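Glucosamine kinase (Streptacidiphilus jiangxiensis, PDB 6HWJ) catalyses the ATP- and magnesium-dependent phosphorylation of D-glucosamine to D-glucosamine 6-phosphate and, to a lesser extent, also acts on glucose. Local coordinates at residues 408-413 / 419-424; 255-260 / 270-275; 78-83 / 124-129. One frame throughout, in Å; residues are numbered along the deposited sequence.

Overall arrangement
Interactions 1 and 2 lie in the same helical region and touch each other. Tyr410 of interaction 1 packs on Trp275 of interaction 2, and Leu411 packs on Ala260 and Glu259. Interaction 3 is on the opposite side of the chain's centre, about 40 Å from interaction 1 between centres. Interaction 1 is only partly buried. It combines aromatic packing with a hydrogen bond from Trp420 to the substrate-binding Glu409. Interaction 2 is a small buried contact of aliphatic groups between two consecutive helices. Interaction 3 is also buried and largely aliphatic, but it places a helix against a beta sheet whose strands run close to the inferred ATP site.

Interaction 1. Residues 408-413 / 419-424; sequences REYLYA and HWVYVP
The inferred substrate specificity determinant motif contains both Glu409 and Trp420, which meet here by a hydrogen bond. Trp420 NE1 donates to Glu409 OE1 at 2.8 Å, with an N-H...O angle of 158°. The carboxylate oxygen lies close to the indole plane. The N-H comes to OE1 on the anti side, tilted 27° out of the carboxylate plane. The Glu409 chain bends at chi2 (-66°), which turns its carboxylate to the pyrrole edge of the indole. Glu409 binds D-glucosamine, so Trp420 is a second-shell residue that probably helps to position this carboxylate. In this crystal Glu409 OE1 also bonds a BTB molecule, probably from the crystallisation liquor.

Tyr412 turns a ring edge to one face of Trp420. This is a T-shaped stack, with Tyr412 CD2 3.7 Å from Trp420 CD1. Val423 CG2 covers the other indole face, 3.4 Å above its plane. Further along, Pro424 CG sits over the centre of the Tyr410 ring in a CH-pi contact, 3.6 Å from the centroid. Ala413 CB fits between Trp420 CB and Val421 CG1, at 3.7 Å from each.

The contact closes the short link, with 3-10 geometry at 419-421, between helices 398-416 and 422-431. Helix 335-356 packs on it through His348, which touches Glu409 and Val423, and Val352, which touches Trp420. Tyr410 reaches Ala260 of helix 243-263 and Leu272 and Trp275 of helix 266-284.

Interaction 2. Residues 255-260 / 270-275; sequences EELDEA and ERLKAW
Leu272 reaches across to Ala260 with one methyl. Its CD2 is 3.8 Å from Ala260 CB, and it comes equally near to the carbonyl carbon of Ala260. The branch therefore rests on the backbone of helix 243-263 as well as on the small side chain. With chi1 at 175°, Leu272 swings its CG to the side away from its own N, which extends the side chain toward the other helix. Its second methyl, CD1, is turned to Leu257. Leu257 CD1 lies 4.2 Å from Leu272 CD1, a looser contact between two branch ends. Leu257 and Ala260 are three residues apart and share one side of their helix, so Leu272 meets both.

The helix backbones are not in close contact here. The nearest CA atoms, those of Ala260 and Leu272, are 8.2 Å apart. The buried surface is small, 113 Å² in all, and just over half of it belongs to Leu272. No hydrogen bond crosses between the segments. Two of their charged side chains have partners on other helices: Glu259 makes a salt bridge with Arg415, and Arg271 makes one with Asp425.

Helices 243-263 and 266-284 follow each other in the chain with a short connection, as a helical hairpin. The contact lies near that connection, where Val264 also touches Leu272. Leu257 also packs on Ile279 and Tyr283, farther along helix 266-284. Leu411 of helix 398-416 touches Glu256 and Glu259, and helix 422-431 lies against Trp275 through Asp425, Leu428 and Thr429.

Interaction 3. Residues 78-83 / 124-129; sequences GTAEHL and VIVGEC
Ala80 and Val126 have the most surface buried in this contact, about 50 Å² each. The Ala80 methyl points at the strand and meets two valines. Its CB is 3.9 Å from Val126 CG2 and 3.9 Å from Val124 CG1. These valines are two residues apart and face the same side of strand 124-126, while Ile125 faces away. The other methyl of Val126 turns to the next residue of the helix. Val126 CG1, which chi1 (-169°) sets opposite the backbone N, lies 4.0 Å from Glu81 CA. Glu81 CB lies alongside the same methyl, while the OE2 end of the chain turns to Gly111 N, with which it is hydrogen-bonded.

The helix is at its first turn here, with Gly78 as N-cap. The axis of 79-83 passes 8.8 Å from that of 124-126, with 58° between their directions. Glu112 accepts hydrogen bonds from the backbone N of both Gly78 and Glu81.

Helix 79-88 thus packs against one face of the six-stranded antiparallel sheet. Strand 123-126 lies between strands 112-115 and 130-134. The latter carries Val132, which touches both Ala80 and Val126, and Lys133, an inferred ATP-binding residue.

Interaction 1. Residues 408-413 / 419-424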
loop_
_atom_site.group_PDB
_atom_site.type_symbol
_atom_site.label_atom_id
_atom_site.label_comp_id
_atom_site.label_asym_id
_atom_site.label_seq_id
_atom_site.Cartn_x
_atom_site.Cartn_y
_atom_site.Cartn_z
ATOM N N ARG A 408 -0.923 -14.344 9.870
ATOM C CA ARG A 408 0.097 -13.315 9.679
ATOM C C ARG A 408 0.260 -12.453 10.928
ATOM O O ARG A 408 1.353 -11.941 11.189
ATOM C CB ARG A 408 -0.246 -12.419 8.481
ATOM C CG ARG A 408 -0.095 -13.067 7.111
ATOM C CD ARG A 408 1.323 -13.543 6.839
ATOM N NE ARG A 408 2.330 -12.539 7.170
ATOM C CZ ARG A 408 3.637 -12.692 6.967
ATOM N NH1 ARG A 408 4.477 -11.728 7.305
ATOM N NH2 ARG A 408 4.103 -13.808 6.421
ATOM N N GLU A 409 -0.823 -12.252 11.691
ATOM C CA GLU A 409 -0.734 -11.422 12.884
ATOM C C GLU A 409 0.095 -12.105 13.958
ATOM O O GLU A 409 0.848 -11.434 14.679
ATOM C CB GLU A 409 -2.136 -11.088 13.414
ATOM C CG GLU A 409 -2.997 -10.364 12.413
ATOM C CD GLU A 409 -2.484 -8.965 12.085
ATOM O OE1 GLU A 409 -1.685 -8.403 12.853
ATOM O OE2 GLU A 409 -2.891 -8.413 11.048
ATOM N N TYR A 410 -0.009 -13.441 14.062
ATOM C CA TYR A 410 0.872 -14.179 14.957
ATOM C C TYR A 410 2.337 -13.963 14.595
ATOM O O TYR A 410 3.196 -13.790 15.479
ATOM C CB TYR A 410 0.583 -15.682 14.911
ATOM C CG TYR A 410 -0.698 -16.149 15.545
ATOM C CD1 TYR A 410 -0.849 -16.162 16.920
ATOM C CD2 TYR A 410 -1.732 -16.654 14.765
ATOM C CE1 TYR A 410 -2.015 -16.635 17.503
ATOM C CE2 TYR A 410 -2.890 -17.138 15.335
ATOM C CZ TYR A 410 -3.027 -17.136 16.700
ATOM O OH TYR A 410 -4.188 -17.618 17.257
ATOM N N LEU A 411 2.649 -14.002 13.297
ATOM C CA LEU A 411 4.028 -13.860 12.867
ATOM C C LEU A 411 4.521 -12.444 13.128
ATOM O O LEU A 411 5.656 -12.254 13.580
ATOM C CB LEU A 411 4.166 -14.237 11.382
ATOM C CG LEU A 411 3.863 -15.697 11.033
ATOM C CD1 LEU A 411 4.089 -15.966 9.535
ATOM C CD2 LEU A 411 4.717 -16.666 11.848
ATOM N N TYR A 412 3.685 -11.438 12.855
ATOM C CA TYR A 412 4.048 -10.074 13.229
ATOM C C TYR A 412 4.368 -9.993 14.723
ATOM O O TYR A 412 5.395 -9.439 15.126
ATOM C CB TYR A 412 2.931 -9.110 12.871
ATOM C CG TYR A 412 3.179 -7.724 13.416
ATOM C CD1 TYR A 412 4.015 -6.836 12.748
ATOM C CD2 TYR A 412 2.605 -7.316 14.612
ATOM C CE1 TYR A 412 4.256 -5.564 13.256
ATOM C CE2 TYR A 412 2.850 -6.063 15.124
ATOM C CZ TYR A 412 3.677 -5.192 14.441
ATOM O OH TYR A 412 3.916 -3.945 14.949
ATOM N N ALA A 413 3.511 -10.586 15.552
ATOM C CA ALA A 413 3.692 -10.513 16.991
ATOM C C ALA A 413 5.029 -11.106 17.409
ATOM O O ALA A 413 5.813 -10.457 18.114
ATOM C CB ALA A 413 2.534 -11.231 17.699
ATOM N N HIS A 419 3.225 -9.361 22.590
ATOM C CA HIS A 419 1.921 -9.442 23.236
ATOM C C HIS A 419 0.777 -9.362 22.236
ATOM O O HIS A 419 -0.353 -9.706 22.585
ATOM C CB HIS A 419 1.773 -8.353 24.292
ATOM C CG HIS A 419 1.382 -7.026 23.748
ATOM N ND1 HIS A 419 2.296 -6.033 23.484
ATOM C CD2 HIS A 419 0.173 -6.529 23.409
ATOM C CE1 HIS A 419 1.667 -4.980 23.007
ATOM N NE2 HIS A 419 0.379 -5.256 22.948
ATOM N N TRP A 420 1.053 -8.958 21.001
ATOM C CA TRP A 420 0.030 -8.807 19.972
ATOM C C TRP A 420 -0.664 -10.115 19.636
ATOM O O TRP A 420 -1.678 -10.077 18.939
ATOM C CB TRP A 420 0.694 -8.182 18.729
ATOM C CG TRP A 420 -0.204 -7.875 17.604
ATOM C CD1 TRP A 420 -0.323 -8.582 16.433
ATOM C CD2 TRP A 420 -1.120 -6.765 17.499
ATOM N NE1 TRP A 420 -1.281 -7.989 15.619
ATOM C CE2 TRP A 420 -1.768 -6.871 16.246
ATOM C CE3 TRP A 420 -1.444 -5.690 18.342
ATOM C CZ2 TRP A 420 -2.725 -5.946 15.815
ATOM C CZ3 TRP A 420 -2.412 -4.777 17.918
ATOM C CH2 TRP A 420 -3.038 -4.916 16.663
ATOM N N VAL A 421 -0.161 -11.261 20.111
ATOM C CA VAL A 421 -0.817 -12.525 19.857
ATOM C C VAL A 421 -2.273 -12.533 20.309
ATOM O O VAL A 421 -3.042 -13.387 19.852
ATOM C CB VAL A 421 -0.067 -13.711 20.524
ATOM C CG1 VAL A 421 1.328 -13.878 19.924
ATOM C CG2 VAL A 421 0.017 -13.527 22.045
ATOM N N TYR A 422 -2.679 -11.613 21.208
ATOM C CA TYR A 422 -4.062 -11.633 21.674
ATOM C C TYR A 422 -5.041 -11.302 20.548
ATOM O O TYR A 422 -6.186 -11.757 20.579
ATOM C CB TYR A 422 -4.296 -10.661 22.839
ATOM C CG TYR A 422 -4.385 -9.217 22.440
ATOM C CD1 TYR A 422 -3.239 -8.427 22.331
ATOM C CD2 TYR A 422 -5.622 -8.621 22.179
ATOM C CE1 TYR A 422 -3.325 -7.094 21.971
ATOM C CE2 TYR A 422 -5.720 -7.312 21.822
ATOM C CZ TYR A 422 -4.574 -6.538 21.725
ATOM O OH TYR A 422 -4.686 -5.217 21.363
ATOM N N VAL A 423 -4.608 -10.525 19.560
ATOM C CA VAL A 423 -5.482 -10.078 18.478
ATOM C C VAL A 423 -5.927 -11.286 17.658
ATOM O O VAL A 423 -7.140 -11.544 17.571
ATOM C CB VAL A 423 -4.793 -9.001 17.626
ATOM C CG1 VAL A 423 -5.650 -8.598 16.426
ATOM C CG2 VAL A 423 -4.521 -7.760 18.480
ATOM N N PRO A 424 -5.024 -12.067 17.049
ATOM C CA PRO A 424 -5.507 -13.242 16.299
ATOM C C PRO A 424 -6.130 -14.294 17.188
ATOM O O PRO A 424 -7.035 -15.011 16.743
ATOM C CB PRO A 424 -4.242 -13.761 15.589
ATOM C CG PRO A 424 -3.103 -13.259 16.426
ATOM C CD PRO A 424 -3.561 -11.889 16.908
#

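Interaction 2. Residues 255-260 / 270-275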
loop_
_atom_site.group_PDB
_atom_site.type_symbol
_atom_site.label_atom_id
_atom_site.label_comp_id
_atom_site.label_asym_id
_atom_site.label_seq_id
_atom_site.Cartn_x
_atom_site.Cartn_y
_atom_site.Cartn_z
ATOM N N GLU A 255 2.937 -23.180 5.143
ATOM C CA GLU A 255 4.246 -22.878 5.713
ATOM C C GLU A 255 4.148 -21.788 6.777
ATOM O O GLU A 255 4.757 -21.895 7.844
ATOM C CB GLU A 255 5.218 -22.463 4.609
ATOM C CG GLU A 255 5.638 -23.625 3.713
ATOM C CD GLU A 255 6.663 -23.226 2.674
ATOM O OE1 GLU A 255 7.012 -22.026 2.614
ATOM O OE2 GLU A 255 7.122 -24.114 1.919
ATOM N N GLU A 256 3.391 -20.720 6.501
ATOM C CA GLU A 256 3.216 -19.676 7.500
ATOM C C GLU A 256 2.512 -20.217 8.737
ATOM O O GLU A 256 2.880 -19.885 9.877
ATOM C CB GLU A 256 2.440 -18.506 6.899
ATOM C CG GLU A 256 3.168 -17.801 5.768
ATOM C CD GLU A 256 2.299 -16.771 5.066
ATOM O OE1 GLU A 256 1.062 -16.822 5.234
ATOM O OE2 GLU A 256 2.850 -15.911 4.343
ATOM N N LEU A 257 1.493 -21.049 8.539
ATOM C CA LEU A 257 0.827 -21.692 9.666
ATOM C C LEU A 257 1.819 -22.513 10.486
ATOM O O LEU A 257 1.859 -22.418 11.719
ATOM C CB LEU A 257 -0.322 -22.568 9.144
ATOM C CG LEU A 257 -1.089 -23.380 10.181
ATOM C CD1 LEU A 257 -1.699 -22.489 11.249
ATOM C CD2 LEU A 257 -2.161 -24.205 9.495
ATOM N N ASP A 258 2.632 -23.333 9.814
ATOM C CA ASP A 258 3.627 -24.130 10.529
ATOM C C ASP A 258 4.572 -23.239 11.332
ATOM O O ASP A 258 4.882 -23.538 12.493
ATOM C CB ASP A 258 4.406 -25.000 9.549
ATOM C CG ASP A 258 3.565 -26.117 8.972
ATOM O OD1 ASP A 258 2.550 -26.487 9.599
ATOM O OD2 ASP A 258 3.918 -26.631 7.889
ATOM N N GLU A 259 5.025 -22.133 10.744
ATOM C CA GLU A 259 5.924 -21.242 11.468
ATOM C C GLU A 259 5.241 -20.663 12.701
ATOM O O GLU A 259 5.829 -20.616 13.790
ATOM C CB GLU A 259 6.427 -20.129 10.555
ATOM C CG GLU A 259 7.532 -19.288 11.180
ATOM C CD GLU A 259 8.001 -18.168 10.271
ATOM O OE1 GLU A 259 7.812 -18.275 9.040
ATOM O OE2 GLU A 259 8.550 -17.173 10.792
ATOM N N ALA A 260 3.994 -20.192 12.549
ATOM C CA ALA A 260 3.271 -19.650 13.695
ATOM C C ALA A 260 3.088 -20.700 14.782
ATOM O O ALA A 260 3.293 -20.416 15.963
ATOM C CB ALA A 260 1.914 -19.104 13.252
ATOM N N GLU A 270 -0.889 -22.839 22.505
ATOM C CA GLU A 270 -1.591 -24.108 22.652
ATOM C C GLU A 270 -2.895 -24.112 21.862
ATOM O O GLU A 270 -3.223 -25.103 21.207
ATOM C CB GLU A 270 -1.856 -24.399 24.129
ATOM C CG GLU A 270 -0.589 -24.582 24.959
ATOM C CD GLU A 270 -0.880 -25.058 26.372
ATOM O OE1 GLU A 270 -1.725 -25.962 26.537
ATOM O OE2 GLU A 270 -0.269 -24.522 27.322
ATOM N N ARG A 271 -3.657 -23.019 21.917
ATOM C CA ARG A 271 -4.905 -22.953 21.169
ATOM C C ARG A 271 -4.650 -22.965 19.667
ATOM O O ARG A 271 -5.356 -23.650 18.921
ATOM C CB ARG A 271 -5.697 -21.701 21.570
ATOM C CG ARG A 271 -6.368 -21.843 22.940
ATOM C CD ARG A 271 -7.374 -20.738 23.206
ATOM N NE ARG A 271 -6.727 -19.449 23.429
ATOM C CZ ARG A 271 -6.256 -19.039 24.606
ATOM N NH1 ARG A 271 -6.337 -19.817 25.664
ATOM N NH2 ARG A 271 -5.702 -17.837 24.721
ATOM N N LEU A 272 -3.667 -22.196 19.200
ATOM C CA LEU A 272 -3.325 -22.235 17.782
ATOM C C LEU A 272 -2.928 -23.649 17.363
ATOM O O LEU A 272 -3.354 -24.137 16.313
ATOM C CB LEU A 272 -2.194 -21.258 17.480
ATOM C CG LEU A 272 -1.669 -21.294 16.046
ATOM C CD1 LEU A 272 -2.818 -21.063 15.071
ATOM C CD2 LEU A 272 -0.577 -20.258 15.837
ATOM N N LYS A 273 -2.104 -24.313 18.167
ATOM C CA LYS A 273 -1.701 -25.683 17.834
ATOM C C LYS A 273 -2.914 -26.593 17.737
ATOM O O LYS A 273 -2.950 -27.491 16.891
ATOM C CB LYS A 273 -0.707 -26.206 18.872
ATOM C CG LYS A 273 -0.132 -27.577 18.548
ATOM C CD LYS A 273 0.885 -28.014 19.596
ATOM C CE LYS A 273 2.292 -27.525 19.273
ATOM N NZ LYS A 273 2.926 -28.311 18.176
ATOM N N ALA A 274 -3.935 -26.353 18.567
ATOM C CA ALA A 274 -5.159 -27.140 18.485
ATOM C C ALA A 274 -6.017 -26.741 17.287
ATOM O O ALA A 274 -6.758 -27.576 16.758
ATOM C CB ALA A 274 -5.961 -26.990 19.779
ATOM N N TRP A 275 -5.925 -25.489 16.841
ATOM C CA TRP A 275 -6.712 -25.032 15.703
ATOM C C TRP A 275 -6.066 -25.362 14.366
ATOM O O TRP A 275 -6.758 -25.372 13.346
ATOM C CB TRP A 275 -6.922 -23.506 15.779
ATOM C CG TRP A 275 -7.789 -23.052 16.903
ATOM C CD1 TRP A 275 -8.766 -23.767 17.528
ATOM C CD2 TRP A 275 -7.763 -21.764 17.542
ATOM N NE1 TRP A 275 -9.358 -23.004 18.514
ATOM C CE2 TRP A 275 -8.753 -21.772 18.545
ATOM C CE3 TRP A 275 -6.990 -20.611 17.367
ATOM C CZ2 TRP A 275 -8.992 -20.678 19.367
ATOM C CZ3 TRP A 275 -7.233 -19.521 18.181
ATOM C CH2 TRP A 275 -8.228 -19.562 19.168
#

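Interaction 3. Residues 78-83 / 124-129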
loop_
_atom_site.group_PDB
_atom_site.type_symbol
_atom_site.label_atom_id
_atom_site.label_comp_id
_atom_site.label_asym_id
_atom_site.label_seq_id
_atom_site.Cartn_x
_atom_site.Cartn_y
_atom_site.Cartn_z
ATOM N N GLY A 78 13.795 23.542 -5.423
ATOM C CA GLY A 78 12.827 23.796 -6.475
ATOM C C GLY A 78 12.662 22.685 -7.508
ATOM O O GLY A 78 11.948 22.889 -8.498
ATOM N N THR A 79 13.262 21.529 -7.302
ATOM C CA THR A 79 13.152 20.460 -8.295
ATOM C C THR A 79 11.775 19.800 -8.260
ATOM O O THR A 79 11.219 19.470 -9.313
ATOM C CB THR A 79 14.251 19.419 -8.076
ATOM O OG1 THR A 79 15.539 20.043 -8.137
ATOM C CG2 THR A 79 14.166 18.350 -9.151
ATOM N N ALA A 80 11.223 19.598 -7.064
ATOM C CA ALA A 80 9.858 19.098 -6.940
ATOM C C ALA A 80 8.878 20.098 -7.529
ATOM O O ALA A 80 7.930 19.727 -8.218
ATOM C CB ALA A 80 9.527 18.830 -5.471
ATOM N N GLU A 81 9.105 21.382 -7.261
ATOM C CA GLU A 81 8.359 22.458 -7.893
ATOM C C GLU A 81 8.409 22.359 -9.402
ATOM O O GLU A 81 7.384 22.534 -10.074
ATOM C CB GLU A 81 8.952 23.793 -7.402
ATOM C CG GLU A 81 8.314 25.016 -7.864
ATOM C CD GLU A 81 8.978 26.238 -7.219
ATOM O OE1 GLU A 81 9.416 27.133 -7.970
ATOM O OE2 GLU A 81 9.082 26.256 -5.968
ATOM N N HIS A 82 9.599 22.095 -9.964
ATOM C CA HIS A 82 9.720 22.023 -11.416
ATOM C C HIS A 82 9.067 20.762 -11.982
ATOM O O HIS A 82 8.581 20.771 -13.119
ATOM C CB HIS A 82 11.187 22.094 -11.824
ATOM C CG HIS A 82 11.736 23.488 -11.807
ATOM N ND1 HIS A 82 11.897 24.208 -10.638
ATOM C CD2 HIS A 82 12.092 24.324 -12.815
ATOM C CE1 HIS A 82 12.352 25.416 -10.925
ATOM N NE2 HIS A 82 12.471 25.515 -12.238
ATOM N N LEU A 83 9.047 19.676 -11.220
ATOM C CA LEU A 83 8.292 18.509 -11.671
ATOM C C LEU A 83 6.801 18.834 -11.743
ATOM O O LEU A 83 6.127 18.492 -12.721
ATOM C CB LEU A 83 8.541 17.327 -10.743
ATOM C CG LEU A 83 7.710 16.072 -11.090
ATOM C CD1 LEU A 83 8.190 15.458 -12.384
ATOM C CD2 LEU A 83 7.773 15.055 -9.971
ATOM N N VAL A 124 8.089 15.586 -0.584
ATOM C CA VAL A 124 8.240 17.033 -0.579
ATOM C C VAL A 124 6.864 17.655 -0.783
ATOM O O VAL A 124 6.189 17.369 -1.787
ATOM C CB VAL A 124 9.199 17.505 -1.684
ATOM C CG1 VAL A 124 9.358 19.032 -1.628
ATOM C CG2 VAL A 124 10.555 16.828 -1.521
ATOM N N ILE A 125 6.456 18.505 0.147
ATOM C CA ILE A 125 5.197 19.239 0.025
ATOM C C ILE A 125 5.431 20.477 -0.833
ATOM O O ILE A 125 6.366 21.253 -0.592
ATOM C CB ILE A 125 4.648 19.621 1.411
ATOM C CG1 ILE A 125 4.435 18.381 2.265
ATOM C CG2 ILE A 125 3.350 20.390 1.256
ATOM C CD1 ILE A 125 4.070 18.682 3.711
ATOM N N VAL A 126 4.608 20.654 -1.856
ATOM C CA VAL A 126 4.744 21.791 -2.762
ATOM C C VAL A 126 3.473 22.622 -2.700
ATOM O O VAL A 126 2.356 22.084 -2.703
ATOM C CB VAL A 126 5.038 21.324 -4.208
ATOM C CG1 VAL A 126 5.451 22.511 -5.076
ATOM C CG2 VAL A 126 6.142 20.301 -4.207
ATOM N N GLY A 127 3.653 23.943 -2.624
ATOM C CA GLY A 127 2.522 24.857 -2.519
ATOM C C GLY A 127 1.625 24.630 -1.326
ATOM O O GLY A 127 0.485 25.121 -1.313
ATOM N N GLU A 128 2.104 23.899 -0.317
ATOM C CA GLU A 128 1.281 23.494 0.825
ATOM C C GLU A 128 -0.035 22.858 0.389
ATOM O O GLU A 128 -1.016 22.868 1.131
ATOM C CB GLU A 128 1.021 24.682 1.760
ATOM C CG GLU A 128 2.318 25.229 2.375
ATOM C CD GLU A 128 3.089 24.170 3.142
ATOM O OE1 GLU A 128 2.451 23.329 3.808
ATOM O OE2 GLU A 128 4.339 24.177 3.084
ATOM N N CYS A 129 -0.060 22.278 -0.823
ATOM C CA CYS A 129 -1.273 21.623 -1.294
ATOM C C CYS A 129 -1.016 20.392 -2.140
ATOM O O CYS A 129 -1.981 19.745 -2.529
ATOM C CB CYS A 129 -2.136 22.633 -2.081
ATOM S SG CYS A 129 -1.341 23.324 -3.539
#